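Local coordinates for protein DNA ligase (Aquifex aeolicus, PDB 3QWU) that is a putative ATP-dependent nucleic acid ligase that binds adenosine and calcium, and probably joins nucleic acid strands through an adenylated intermediate, at residues K309-E314 with G341-L346; K301-F306 with E347-F352. One frame throughout, in Å; residues are numbered along the deposited sequence.

Contact 1: residues K309-E314 with G341-L346; sequences KFRKKE and GDYWRL
At one end of the three-stranded antiparallel sheet in the Pab1020-type C-terminal region, the edge strand 303-310 gives way to helix 313-325 beside the start of the central strand 343-352. F310 and W344 form the hydrogen-bonded pair here. F310 N donates to W344 O at 2.8 Å, and W344 N answers to F310 O at 2.7 Å in a more bent bond; both donors lie in the carbonyl plane. Helix 106-115 supplies further backbone partners: D110 accepts from R311 N and K312 N in the turn, and R111 donates to K309 O in the strand. K309 bends at chi3 (90°), which sets CE over one face of the Y343 ring, 3.5 Å from its centroid, with NZ in a cation-pi contact. The Y343 hydroxyl is hydrogen-bonded to D114, and R311 CG lies 3.6 Å from Y343 CE1. An alanine in place of Y343 would probably cost K309 its cation-pi partner and D114 its hydroxyl, loosening the tie between strand and helix 106-115. The R345 chain folds at chi2 and chi3, so that K309 CG rests over the guanidinium's face; NE pairs with E340 and NH1 with E137, and these two acids probably offset the arginine's charge and so ease its closeness to the like-charged K309. F310 reaches L346 through CE1, and both side chains pack against L319. K313 CG, anti to the backbone N, lies by W344 CD2 and CE3, while K313 CB stands over the centre of the five-membered ring, 3.8 Å from its centroid and 7° off the normal.

Contact 2: residues K301-F306 with E347-F352; sequences KVYKTF and EFDKVF
Five backbone hydrogen bonds join 301-306 to 347-352. K304 pairs reciprocally with K350 and F306 with F348, the straightest bond being F306 N to F348 O (2.7 Å, 170°); F352 N adds a fifth to V302 O, just before helix 353-363. Among side chains, T305 OG1 donates to D349 OD1 at 2.5 Å, approaching from above the carboxylate plane, while D349 OD2 lies over a face of the Y303 ring and is salt-bridged to R335. That bridge ties in the third strand, 330-340, for 347-352 is the central strand of the antiparallel sheet and 303-306 its edge neighbour. Aromatic and aliphatic contacts gather on the face bearing F306, F348 and K350. The extended K350 chain crosses the F306 ring at about a right angle, with CE 3.6 Å from the centroid and NZ in cation-pi range at 4.2 Å; P139 O accepts a hydrogen bond from this ammonium. F348, with CG lodged between the backbone N and C (chi1 71°), receives F306 CB over its face at 3.9 Å from the centroid; the ring planes are 15° apart but so displaced that they hardly overlap. K304 CG meets the F352 ring edge at CE2, 3.8 Å away.

Contacts 1 and 2 are successive lengths of one strand pairing, 303-310 with 343-352, their centres about 20 Å apart. Along the chain the segments of contact 2 flank those of contact 1 on both sides, and helix 313-325 and strand 330-340 lie between the paired strands in sequence; the helix covers F310 and L346 in the first and F348 in the second. Only contact 2 comes near the calcium site: the side chain of K304 lies about 7 Å from that of the calcium ligand E143 and about 10 Å from the bound calcium, with its ammonium salt-bridged to E142. Contact 1 lies far from both the calcium and adenosine sites, where F310, R311 and Y343 meet helix 106-115.

Contact 1: residues K309-E314 with G341-L346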
ATOM      1  N   LYS A 309     -18.621  20.375  19.508  1.00 41.25           N
ATOM      2  CA  LYS A 309     -19.621  21.306  20.125  1.00 41.78           C
ATOM      3  C   LYS A 309     -20.215  22.299  19.134  1.00 40.70           C
ATOM      4  O   LYS A 309     -19.474  22.882  18.355  1.00 40.08           O
ATOM      5  CB  LYS A 309     -18.894  22.185  21.115  1.00 42.31           C
ATOM      6  CG  LYS A 309     -19.126  21.932  22.512  1.00 45.45           C
ATOM      7  CD  LYS A 309     -18.025  22.662  23.316  1.00 47.76           C
ATOM      8  CE  LYS A 309     -18.426  24.086  23.686  1.00 50.09           C
ATOM      9  NZ  LYS A 309     -17.402  24.837  24.473  1.00 45.30           N
ATOM     10  N   PHE A 310     -21.503  22.566  19.206  1.00 40.18           N
ATOM     11  CA  PHE A 310     -22.093  23.571  18.337  1.00 41.33           C
ATOM     12  C   PHE A 310     -22.902  24.578  19.111  1.00 43.45           C
ATOM     13  O   PHE A 310     -23.469  24.245  20.131  1.00 44.77           O
ATOM     14  CB  PHE A 310     -23.041  22.984  17.304  1.00 41.02           C
ATOM     15  CG  PHE A 310     -22.440  21.975  16.431  1.00 37.88           C
ATOM     16  CD1 PHE A 310     -22.081  20.737  16.932  1.00 37.63           C
ATOM     17  CD2 PHE A 310     -22.304  22.221  15.074  1.00 36.81           C
ATOM     18  CE1 PHE A 310     -21.536  19.763  16.102  1.00 37.72           C
ATOM     19  CE2 PHE A 310     -21.791  21.248  14.218  1.00 36.87           C
ATOM     20  CZ  PHE A 310     -21.385  20.022  14.727  1.00 37.12           C
ATOM     21  N   ARG A 311     -22.969  25.795  18.583  1.00 45.12           N
ATOM     22  CA  ARG A 311     -23.900  26.829  19.042  1.00 47.36           C
ATOM     23  C   ARG A 311     -25.327  26.519  18.570  1.00 49.53           C
ATOM     24  O   ARG A 311     -26.290  26.765  19.309  1.00 50.11           O
ATOM     25  CB  ARG A 311     -23.448  28.199  18.545  1.00 47.55           C
ATOM     26  CG  ARG A 311     -21.980  28.473  18.911  1.00 49.23           C
ATOM     27  CD  ARG A 311     -21.581  29.893  18.729  1.00 55.29           C
ATOM     28  NE  ARG A 311     -21.994  30.703  19.869  1.00 62.09           N
ATOM     29  CZ  ARG A 311     -21.814  32.021  19.968  1.00 64.82           C
ATOM     30  NH1 ARG A 311     -22.247  32.648  21.060  1.00 66.28           N
ATOM     31  NH2 ARG A 311     -21.216  32.706  18.993  1.00 64.22           N
ATOM     32  N   LYS A 312     -25.453  25.916  17.383  1.00 49.76           N
ATOM     33  CA  LYS A 312     -26.751  25.579  16.846  1.00 51.42           C
ATOM     34  C   LYS A 312     -26.896  24.084  16.607  1.00 51.20           C
ATOM     35  O   LYS A 312     -26.042  23.469  15.957  1.00 51.08           O
ATOM     36  CB  LYS A 312     -26.937  26.256  15.499  1.00 52.45           C
ATOM     37  CG  LYS A 312     -27.010  27.753  15.521  1.00 54.90           C
ATOM     38  CD  LYS A 312     -27.862  28.245  14.322  1.00 59.08           C
ATOM     39  CE  LYS A 312     -27.903  29.790  14.199  1.00 61.28           C
ATOM     40  NZ  LYS A 312     -28.722  30.189  13.003  1.00 62.68           N
ATOM     41  N   LYS A 313     -28.003  23.522  17.066  1.00 51.12           N
ATOM     42  CA  LYS A 313     -28.409  22.145  16.722  1.00 51.09           C
ATOM     43  C   LYS A 313     -28.547  21.864  15.232  1.00 50.13           C
ATOM     44  O   LYS A 313     -28.049  20.876  14.750  1.00 50.11           O
ATOM     45  CB  LYS A 313     -29.739  21.778  17.390  1.00 52.22           C
ATOM     46  CG  LYS A 313     -29.912  20.293  17.602  1.00 53.40           C
ATOM     47  CD  LYS A 313     -31.382  19.924  17.786  1.00 55.92           C
ATOM     48  CE  LYS A 313     -31.565  18.417  17.897  1.00 56.10           C
ATOM     49  NZ  LYS A 313     -33.020  18.031  17.810  1.00 56.60           N
ATOM     50  N   GLU A 314     -29.230  22.705  14.489  1.00 50.47           N
ATOM     51  CA  GLU A 314     -29.353  22.456  13.052  1.00 50.95           C
ATOM     52  C   GLU A 314     -27.953  22.195  12.404  1.00 47.86           C
ATOM     53  O   GLU A 314     -27.832  21.376  11.501  1.00 47.12           O
ATOM     54  CB  GLU A 314     -30.094  23.611  12.354  1.00 52.56           C
ATOM     55  CG  GLU A 314     -29.205  24.865  12.049  1.00 55.45           C
ATOM     56  CD  GLU A 314     -30.009  26.174  11.888  1.00 60.88           C
ATOM     57  OE1 GLU A 314     -30.563  26.647  12.907  1.00 64.98           O
ATOM     58  OE2 GLU A 314     -30.070  26.735  10.755  1.00 63.87           O
ATOM     59  N   GLY A 341     -24.202  23.157  28.530  1.00 63.55           N
ATOM     60  CA  GLY A 341     -23.955  24.581  28.721  1.00 63.18           C
ATOM     61  C   GLY A 341     -24.816  25.313  27.723  1.00 63.08           C
ATOM     62  O   GLY A 341     -26.019  25.010  27.614  1.00 63.72           O
ATOM     63  N   ASP A 342     -24.197  26.249  26.998  1.00 61.95           N
ATOM     64  CA  ASP A 342     -24.821  26.962  25.848  1.00 62.27           C
ATOM     65  C   ASP A 342     -24.574  26.311  24.464  1.00 60.94           C
ATOM     66  O   ASP A 342     -24.917  26.908  23.424  1.00 61.11           O
ATOM     67  CB  ASP A 342     -24.304  28.403  25.756  1.00 62.38           C
ATOM     68  CG  ASP A 342     -24.979  29.332  26.731  1.00 65.32           C
ATOM     69  OD1 ASP A 342     -26.168  29.080  27.058  1.00 68.18           O
ATOM     70  OD2 ASP A 342     -24.324  30.324  27.145  1.00 65.67           O
ATOM     71  N   TYR A 343     -24.004  25.106  24.447  1.00 59.13           N
ATOM     72  CA  TYR A 343     -23.690  24.414  23.196  1.00 57.45           C
ATOM     73  C   TYR A 343     -24.400  23.084  23.131  1.00 56.66           C
ATOM     74  O   TYR A 343     -24.690  22.467  24.151  1.00 57.34           O
ATOM     75  CB  TYR A 343     -22.190  24.177  23.074  1.00 56.43           C
ATOM     76  CG  TYR A 343     -21.396  25.451  23.056  1.00 57.20           C
ATOM     77  CD1 TYR A 343     -21.068  26.080  21.860  1.00 56.40           C
ATOM     78  CD2 TYR A 343     -20.982  26.046  24.242  1.00 60.44           C
ATOM     79  CE1 TYR A 343     -20.340  27.283  21.843  1.00 57.76           C
ATOM     80  CE2 TYR A 343     -20.230  27.258  24.235  1.00 60.79           C
ATOM     81  CZ  TYR A 343     -19.915  27.871  23.029  1.00 57.98           C
ATOM     82  OH  TYR A 343     -19.204  29.063  23.017  1.00 52.54           O
ATOM     83  N   TRP A 344     -24.700  22.665  21.912  1.00 54.77           N
ATOM     84  CA  TRP A 344     -25.101  21.295  21.632  1.00 53.37           C
ATOM     85  C   TRP A 344     -23.847  20.412  21.494  1.00 50.69           C
ATOM     86  O   TRP A 344     -23.013  20.666  20.628  1.00 49.21           O
ATOM     87  CB  TRP A 344     -25.933  21.285  20.367  1.00 53.59           C
ATOM     88  CG  TRP A 344     -27.230  21.919  20.617  1.00 56.88           C
ATOM     89  CD1 TRP A 344     -27.539  23.256  20.526  1.00 58.56           C
ATOM     90  CD2 TRP A 344     -28.413  21.265  21.069  1.00 59.46           C
ATOM     91  NE1 TRP A 344     -28.856  23.458  20.864  1.00 60.30           N
ATOM     92  CE2 TRP A 344     -29.414  22.257  21.208  1.00 59.86           C
ATOM     93  CE3 TRP A 344     -28.730  19.928  21.365  1.00 60.44           C
ATOM     94  CZ2 TRP A 344     -30.708  21.959  21.621  1.00 63.03           C
ATOM     95  CZ3 TRP A 344     -30.031  19.628  21.777  1.00 62.74           C
ATOM     96  CH2 TRP A 344     -31.003  20.642  21.903  1.00 63.27           C
ATOM     97  N   ARG A 345     -23.690  19.411  22.357  1.00 48.97           N
ATOM     98  CA  ARG A 345     -22.574  18.467  22.234  1.00 47.94           C
ATOM     99  C   ARG A 345     -22.894  17.333  21.245  1.00 47.29           C
ATOM    100  O   ARG A 345     -23.952  16.698  21.347  1.00 48.37           O
ATOM    101  CB  ARG A 345     -22.212  17.881  23.593  1.00 48.43           C
ATOM    102  CG  ARG A 345     -21.351  16.665  23.532  1.00 48.11           C
ATOM    103  CD  ARG A 345     -20.007  16.983  22.996  1.00 50.86           C
ATOM    104  NE  ARG A 345     -19.283  17.844  23.907  1.00 52.36           N
ATOM    105  CZ  ARG A 345     -18.047  18.267  23.722  1.00 54.44           C
ATOM    106  NH1 ARG A 345     -17.371  17.944  22.625  1.00 57.55           N
ATOM    107  NH2 ARG A 345     -17.489  19.043  24.634  1.00 55.12           N
ATOM    108  N   LEU A 346     -22.018  17.114  20.266  1.00 45.16           N
ATOM    109  CA  LEU A 346     -22.183  15.990  19.335  1.00 44.50           C
ATOM    110  C   LEU A 346     -21.082  14.956  19.525  1.00 44.24           C
ATOM    111  O   LEU A 346     -19.895  15.299  19.612  1.00 43.32           O
ATOM    112  CB  LEU A 346     -22.174  16.441  17.893  1.00 43.40           C
ATOM    113  CG  LEU A 346     -22.347  15.335  16.847  1.00 42.24           C
ATOM    114  CD1 LEU A 346     -23.739  14.689  16.915  1.00 39.98           C
ATOM    115  CD2 LEU A 346     -22.100  15.946  15.497  1.00 40.70           C
TER

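Contact 2: residues K301-F306 with E347-F352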
ATOM      1  N   LYS A 301     -17.433  -4.186  16.171  1.00 46.81           N
ATOM      2  CA  LYS A 301     -17.372  -3.163  15.136  1.00 46.96           C
ATOM      3  C   LYS A 301     -16.000  -2.483  15.217  1.00 44.74           C
ATOM      4  O   LYS A 301     -15.427  -2.293  16.323  1.00 44.47           O
ATOM      5  CB  LYS A 301     -18.392  -2.028  15.388  1.00 48.16           C
ATOM      6  CG  LYS A 301     -19.839  -2.373  15.347  1.00 53.96           C
ATOM      7  CD  LYS A 301     -20.414  -2.453  13.910  1.00 60.76           C
ATOM      8  CE  LYS A 301     -21.951  -2.561  13.898  1.00 63.90           C
ATOM      9  NZ  LYS A 301     -22.490  -1.982  12.614  1.00 67.48           N
ATOM     10  N   VAL A 302     -15.491  -2.050  14.070  1.00 43.00           N
ATOM     11  CA  VAL A 302     -14.284  -1.227  14.065  1.00 40.01           C
ATOM     12  C   VAL A 302     -14.673   0.213  13.690  1.00 40.02           C
ATOM     13  O   VAL A 302     -15.195   0.474  12.609  1.00 40.39           O
ATOM     14  CB  VAL A 302     -13.230  -1.762  13.105  1.00 39.02           C
ATOM     15  CG1 VAL A 302     -12.048  -0.749  13.003  1.00 33.98           C
ATOM     16  CG2 VAL A 302     -12.782  -3.108  13.541  1.00 35.33           C
ATOM     17  N   TYR A 303     -14.416   1.139  14.599  1.00 39.60           N
ATOM     18  CA  TYR A 303     -14.891   2.494  14.434  1.00 39.91           C
ATOM     19  C   TYR A 303     -14.015   3.505  15.209  1.00 39.21           C
ATOM     20  O   TYR A 303     -13.324   3.120  16.170  1.00 40.09           O
ATOM     21  CB  TYR A 303     -16.365   2.564  14.909  1.00 40.54           C
ATOM     22  CG  TYR A 303     -16.572   2.323  16.391  1.00 40.30           C
ATOM     23  CD1 TYR A 303     -16.900   1.070  16.871  1.00 44.16           C
ATOM     24  CD2 TYR A 303     -16.475   3.367  17.317  1.00 41.58           C
ATOM     25  CE1 TYR A 303     -17.093   0.837  18.236  1.00 44.23           C
ATOM     26  CE2 TYR A 303     -16.674   3.134  18.688  1.00 40.61           C
ATOM     27  CZ  TYR A 303     -16.977   1.868  19.117  1.00 43.18           C
ATOM     28  OH  TYR A 303     -17.196   1.619  20.442  1.00 50.75           O
ATOM     29  N   LYS A 304     -14.051   4.769  14.782  1.00 38.88           N
ATOM     30  CA  LYS A 304     -13.438   5.896  15.525  1.00 38.95           C
ATOM     31  C   LYS A 304     -14.533   6.779  16.083  1.00 38.99           C
ATOM     32  O   LYS A 304     -15.475   7.054  15.384  1.00 40.21           O
ATOM     33  CB  LYS A 304     -12.566   6.762  14.619  1.00 38.18           C
ATOM     34  CG  LYS A 304     -11.341   6.087  14.047  1.00 40.03           C
ATOM     35  CD  LYS A 304     -10.247   7.122  13.692  1.00 40.88           C
ATOM     36  CE  LYS A 304      -9.378   6.720  12.517  1.00 40.03           C
ATOM     37  NZ  LYS A 304      -8.279   7.636  12.430  1.00 32.56           N
ATOM     38  N   THR A 305     -14.421   7.227  17.321  1.00 39.22           N
ATOM     39  CA  THR A 305     -15.439   8.116  17.887  1.00 41.06           C
ATOM     40  C   THR A 305     -14.928   9.544  17.798  1.00 40.00           C
ATOM     41  O   THR A 305     -13.775   9.789  18.055  1.00 40.26           O
ATOM     42  CB  THR A 305     -15.832   7.726  19.380  1.00 42.35           C
ATOM     43  OG1 THR A 305     -16.547   6.465  19.392  1.00 46.51           O
ATOM     44  CG2 THR A 305     -16.735   8.794  20.042  1.00 41.83           C
ATOM     45  N   PHE A 306     -15.800  10.471  17.421  1.00 40.46           N
ATOM     46  CA  PHE A 306     -15.499  11.917  17.341  1.00 39.76           C
ATOM     47  C   PHE A 306     -16.407  12.689  18.240  1.00 40.35           C
ATOM     48  O   PHE A 306     -17.557  12.272  18.407  1.00 41.36           O
ATOM     49  CB  PHE A 306     -15.708  12.407  15.920  1.00 39.23           C
ATOM     50  CG  PHE A 306     -14.717  11.854  14.987  1.00 38.54           C
ATOM     51  CD1 PHE A 306     -14.844  10.572  14.514  1.00 41.16           C
ATOM     52  CD2 PHE A 306     -13.627  12.579  14.619  1.00 38.49           C
ATOM     53  CE1 PHE A 306     -13.896  10.042  13.670  1.00 41.05           C
ATOM     54  CE2 PHE A 306     -12.702  12.058  13.752  1.00 38.73           C
ATOM     55  CZ  PHE A 306     -12.820  10.795  13.298  1.00 38.86           C
ATOM     56  N   GLU A 347     -21.486  13.693  19.591  1.00 44.82           N
ATOM     57  CA  GLU A 347     -20.542  12.579  19.576  1.00 44.97           C
ATOM     58  C   GLU A 347     -20.991  11.653  18.491  1.00 44.29           C
ATOM     59  O   GLU A 347     -22.166  11.352  18.408  1.00 43.83           O
ATOM     60  CB  GLU A 347     -20.555  11.783  20.895  1.00 46.23           C
ATOM     61  CG  GLU A 347     -20.058  12.507  22.130  1.00 49.09           C
ATOM     62  CD  GLU A 347     -19.883  11.569  23.323  1.00 55.45           C
ATOM     63  OE1 GLU A 347     -19.783  10.333  23.143  1.00 56.32           O
ATOM     64  OE2 GLU A 347     -19.831  12.088  24.460  1.00 61.88           O
ATOM     65  N   PHE A 348     -20.072  11.163  17.675  1.00 43.34           N
ATOM     66  CA  PHE A 348     -20.476  10.243  16.624  1.00 43.26           C
ATOM     67  C   PHE A 348     -19.365   9.291  16.231  1.00 42.49           C
ATOM     68  O   PHE A 348     -18.184   9.540  16.490  1.00 40.79           O
ATOM     69  CB  PHE A 348     -21.028  11.008  15.401  1.00 43.15           C
ATOM     70  CG  PHE A 348     -19.988  11.750  14.624  1.00 43.01           C
ATOM     71  CD1 PHE A 348     -19.670  13.064  14.935  1.00 43.99           C
ATOM     72  CD2 PHE A 348     -19.339  11.144  13.534  1.00 43.68           C
ATOM     73  CE1 PHE A 348     -18.691  13.765  14.196  1.00 42.76           C
ATOM     74  CE2 PHE A 348     -18.372  11.837  12.796  1.00 42.45           C
ATOM     75  CZ  PHE A 348     -18.030  13.130  13.131  1.00 40.80           C
ATOM     76  N   ASP A 349     -19.783   8.198  15.594  1.00 42.34           N
ATOM     77  CA  ASP A 349     -18.892   7.165  15.174  1.00 42.18           C
ATOM     78  C   ASP A 349     -18.703   7.151  13.649  1.00 42.10           C
ATOM     79  O   ASP A 349     -19.674   7.317  12.899  1.00 42.18           O
ATOM     80  CB  ASP A 349     -19.448   5.831  15.667  1.00 43.52           C
ATOM     81  CG  ASP A 349     -19.358   5.676  17.204  1.00 45.80           C
ATOM     82  OD1 ASP A 349     -18.601   6.439  17.882  1.00 46.80           O
ATOM     83  OD2 ASP A 349     -20.018   4.744  17.737  1.00 51.47           O
ATOM     84  N   LYS A 350     -17.454   7.013  13.196  1.00 40.53           N
ATOM     85  CA  LYS A 350     -17.181   6.553  11.837  1.00 41.90           C
ATOM     86  C   LYS A 350     -16.874   5.044  11.984  1.00 41.68           C
ATOM     87  O   LYS A 350     -15.886   4.661  12.620  1.00 41.35           O
ATOM     88  CB  LYS A 350     -16.010   7.319  11.162  1.00 41.55           C
ATOM     89  CG  LYS A 350     -16.301   8.813  10.828  1.00 44.65           C
ATOM     90  CD  LYS A 350     -15.040   9.654  10.410  1.00 48.22           C
ATOM     91  CE  LYS A 350     -15.244  11.168  10.805  1.00 49.63           C
ATOM     92  NZ  LYS A 350     -14.418  12.162  10.065  1.00 48.94           N
ATOM     93  N   VAL A 351     -17.775   4.213  11.472  1.00 42.27           N
ATOM     94  CA  VAL A 351     -17.658   2.757  11.482  1.00 42.91           C
ATOM     95  C   VAL A 351     -17.061   2.350  10.144  1.00 43.37           C
ATOM     96  O   VAL A 351     -17.671   2.630   9.108  1.00 44.72           O
ATOM     97  CB  VAL A 351     -19.078   2.056  11.615  1.00 44.93           C
ATOM     98  CG1 VAL A 351     -18.973   0.525  11.513  1.00 42.67           C
ATOM     99  CG2 VAL A 351     -19.822   2.485  12.929  1.00 43.12           C
ATOM    100  N   PHE A 352     -15.897   1.701  10.164  1.00 42.20           N
ATOM    101  CA  PHE A 352     -15.238   1.180   8.958  1.00 42.09           C
ATOM    102  C   PHE A 352     -15.749  -0.228   8.623  1.00 43.37           C
ATOM    103  O   PHE A 352     -15.269  -1.227   9.180  1.00 43.60           O
ATOM    104  CB  PHE A 352     -13.716   1.148   9.194  1.00 41.89           C
ATOM    105  CG  PHE A 352     -13.129   2.516   9.456  1.00 41.81           C
ATOM    106  CD1 PHE A 352     -12.660   3.298   8.410  1.00 42.58           C
ATOM    107  CD2 PHE A 352     -13.136   3.053  10.741  1.00 42.65           C
ATOM    108  CE1 PHE A 352     -12.166   4.577   8.653  1.00 44.50           C
ATOM    109  CE2 PHE A 352     -12.651   4.329  10.989  1.00 42.33           C
ATOM    110  CZ  PHE A 352     -12.146   5.079   9.964  1.00 42.46           C
TER